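Local coordinates for protein rhino (Drosophila simulans, PDB 5XYW) that is a heterochromatin protein 1 relative whose chromo shadow domain probably pairs with a second copy and recruits partner proteins to chromatin, at residues K18-Y23 with F31-G36. Sequence-based numbering, arbitrary orientation.
Sequences KVLHCY and FVTWKG
With CG anti to the carbonyl carbon (chi1 -52°), F31 lays its ring beside H21 and Y23, while T33 takes chi1 +59°, which places OG1 between its own backbone N and carbonyl carbon, beside K18 N. The two strands run antiparallel, but L20 is an extra residue in the register: its helix-like backbone bends the chain so that L20 N and H21 N both point at F31 O, at 2.7 and 3.1 Å, both in the carbonyl plane. H21 O answers with a nearly straight bond from F31 N (2.8 Å, 173°). Beyond the bulge, T33 N donates to K18 O. K18 N donates to T33 OG1 at 3.2 Å, and weakly to T33 O. A beta-branched threonine suits this strand because its hydroxyl accepts that N-H while CG2 meets L20 CD1 at 3.5 Å; an alanine here would probably loosen this end of the pairing by losing both contacts. A flat, apolar ring suits the buried place of F31: Y23 CB lies in its plane at the CE2 edge (3.5 Å), while CD2 meets the H21 imidazole, nearly parallel but slid off, centroids 5.5 Å apart. An aromatic side chain of another protein's chain meets each ring. On the other face V19 CG2 touches V32 CG1 at 4.0 Å; V19 packs on Q55 and F59 of helix 53-61, V32 on V43 of strand 40-44. The doubly accepting F31 O marks a classic beta bulge, here in the first hairpin of the three-stranded antiparallel sheet of a chromo shadow domain.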
loop_
_atom_site.group_PDB
_atom_site.type_symbol
_atom_site.label_atom_id
_atom_site.label_comp_id
_atom_site.label_asym_id
_atom_site.label_seq_id
_atom_site.Cartn_x
_atom_site.Cartn_y
_atom_site.Cartn_z
ATOM N N LYS A 18 -15.776 5.747 -0.169
ATOM C CA LYS A 18 -15.217 4.490 -0.658
ATOM C C LYS A 18 -13.694 4.402 -0.574
ATOM O O LYS A 18 -12.997 5.384 -0.294
ATOM C CB LYS A 18 -15.662 4.251 -2.098
ATOM C CG LYS A 18 -17.164 4.292 -2.271
ATOM C CD LYS A 18 -17.569 3.965 -3.697
ATOM C CE LYS A 18 -19.082 3.857 -3.838
ATOM N NZ LYS A 18 -19.462 3.436 -5.213
ATOM N N VAL A 19 -13.201 3.189 -0.776
ATOM C CA VAL A 19 -11.805 2.959 -1.086
ATOM C C VAL A 19 -11.775 2.459 -2.499
ATOM O O VAL A 19 -12.126 1.318 -2.758
ATOM C CB VAL A 19 -11.136 1.924 -0.178
ATOM C CG1 VAL A 19 -9.674 1.762 -0.587
ATOM C CG2 VAL A 19 -11.249 2.331 1.269
ATOM N N LEU A 20 -11.361 3.321 -3.413
ATOM C CA LEU A 20 -11.414 3.012 -4.835
ATOM C C LEU A 20 -10.268 2.141 -5.307
ATOM O O LEU A 20 -10.471 1.233 -6.112
ATOM C CB LEU A 20 -11.437 4.304 -5.652
ATOM C CG LEU A 20 -12.624 5.211 -5.325
ATOM C CD1 LEU A 20 -12.752 6.347 -6.336
ATOM C CD2 LEU A 20 -13.909 4.389 -5.253
ATOM N N HIS A 21 -9.063 2.403 -4.820
ATOM C CA HIS A 21 -7.909 1.766 -5.460
ATOM C C HIS A 21 -6.722 1.838 -4.525
ATOM O O HIS A 21 -6.784 2.514 -3.510
ATOM C CB HIS A 21 -7.647 2.458 -6.818
ATOM C CG HIS A 21 -6.423 1.996 -7.556
ATOM N ND1 HIS A 21 -6.099 0.664 -7.727
ATOM C CD2 HIS A 21 -5.462 2.699 -8.203
ATOM C CE1 HIS A 21 -4.982 0.570 -8.427
ATOM N NE2 HIS A 21 -4.575 1.793 -8.728
ATOM N N CYS A 22 -5.643 1.133 -4.828
ATOM C CA CYS A 22 -4.445 1.313 -4.019
ATOM C C CYS A 22 -3.169 1.274 -4.864
ATOM O O CYS A 22 -3.177 0.774 -5.990
ATOM C CB CYS A 22 -4.393 0.245 -2.920
ATOM S SG CYS A 22 -3.674 -1.301 -3.501
ATOM N N TYR A 23 -2.075 1.816 -4.323
ATOM C CA TYR A 23 -0.766 1.731 -4.986
ATOM C C TYR A 23 0.371 1.692 -3.961
ATOM O O TYR A 23 0.507 2.546 -3.085
ATOM C CB TYR A 23 -0.565 2.893 -5.979
ATOM C CG TYR A 23 0.683 2.730 -6.812
ATOM C CD1 TYR A 23 0.768 1.734 -7.781
ATOM C CD2 TYR A 23 1.803 3.543 -6.608
ATOM C CE1 TYR A 23 1.939 1.547 -8.532
ATOM C CE2 TYR A 23 2.962 3.380 -7.364
ATOM C CZ TYR A 23 3.025 2.375 -8.313
ATOM O OH TYR A 23 4.179 2.225 -9.041
ATOM N N PHE A 31 -6.506 5.180 -2.561
ATOM C CA PHE A 31 -7.222 6.197 -3.273
ATOM C C PHE A 31 -8.696 6.077 -2.936
ATOM O O PHE A 31 -9.389 5.125 -3.359
ATOM C CB PHE A 31 -6.920 6.059 -4.756
ATOM C CG PHE A 31 -5.449 6.022 -5.033
ATOM C CD1 PHE A 31 -4.689 7.198 -4.975
ATOM C CD2 PHE A 31 -4.803 4.819 -5.275
ATOM C CE1 PHE A 31 -3.317 7.180 -5.198
ATOM C CE2 PHE A 31 -3.422 4.796 -5.507
ATOM C CZ PHE A 31 -2.679 5.985 -5.465
ATOM N N VAL A 32 -9.127 7.046 -2.129
ATOM C CA VAL A 32 -10.432 7.063 -1.501
ATOM C C VAL A 32 -11.262 8.290 -1.856
ATOM O O VAL A 32 -10.730 9.373 -2.093
ATOM C CB VAL A 32 -10.313 7.033 0.035
ATOM C CG1 VAL A 32 -9.527 5.821 0.508
ATOM C CG2 VAL A 32 -9.691 8.313 0.534
ATOM N N THR A 33 -12.582 8.112 -1.870
ATOM C CA THR A 33 -13.497 9.246 -1.947
ATOM C C THR A 33 -14.082 9.525 -0.576
ATOM O O THR A 33 -14.056 8.657 0.307
ATOM C CB THR A 33 -14.632 9.015 -2.946
ATOM O OG1 THR A 33 -15.386 7.850 -2.568
ATOM C CG2 THR A 33 -14.069 8.837 -4.330
ATOM N N TRP A 34 -14.596 10.743 -0.403
ATOM C CA TRP A 34 -15.269 11.139 0.833
ATOM C C TRP A 34 -16.749 11.454 0.575
ATOM O O TRP A 34 -17.148 11.693 -0.568
ATOM C CB TRP A 34 -14.555 12.340 1.459
ATOM C CG TRP A 34 -13.084 12.108 1.631
ATOM C CD1 TRP A 34 -12.089 12.493 0.787
ATOM C CD2 TRP A 34 -12.446 11.419 2.714
ATOM N NE1 TRP A 34 -10.873 12.092 1.276
ATOM C CE2 TRP A 34 -11.066 11.428 2.456
ATOM C CE3 TRP A 34 -12.916 10.792 3.875
ATOM C CZ2 TRP A 34 -10.145 10.832 3.313
ATOM C CZ3 TRP A 34 -11.997 10.208 4.729
ATOM C CH2 TRP A 34 -10.628 10.231 4.443
ATOM N N LYS A 35 -17.557 11.453 1.634
ATOM C CA LYS A 35 -19.014 11.613 1.495
ATOM C C LYS A 35 -19.439 13.039 1.175
ATOM O O LYS A 35 -19.317 13.947 2.009
ATOM C CB LYS A 35 -19.730 11.142 2.755
ATOM C CG LYS A 35 -20.146 9.678 2.698
ATOM C CD LYS A 35 -20.646 9.162 4.051
ATOM C CE LYS A 35 -20.866 7.661 4.025
ATOM N NZ LYS A 35 -20.820 7.112 5.403
ATOM N N GLY A 36 -19.938 13.211 -0.048
ATOM C CA GLY A 36 -20.357 14.501 -0.564
ATOM C C GLY A 36 -19.374 15.168 -1.505
ATOM O O GLY A 36 -19.722 16.172 -2.125
#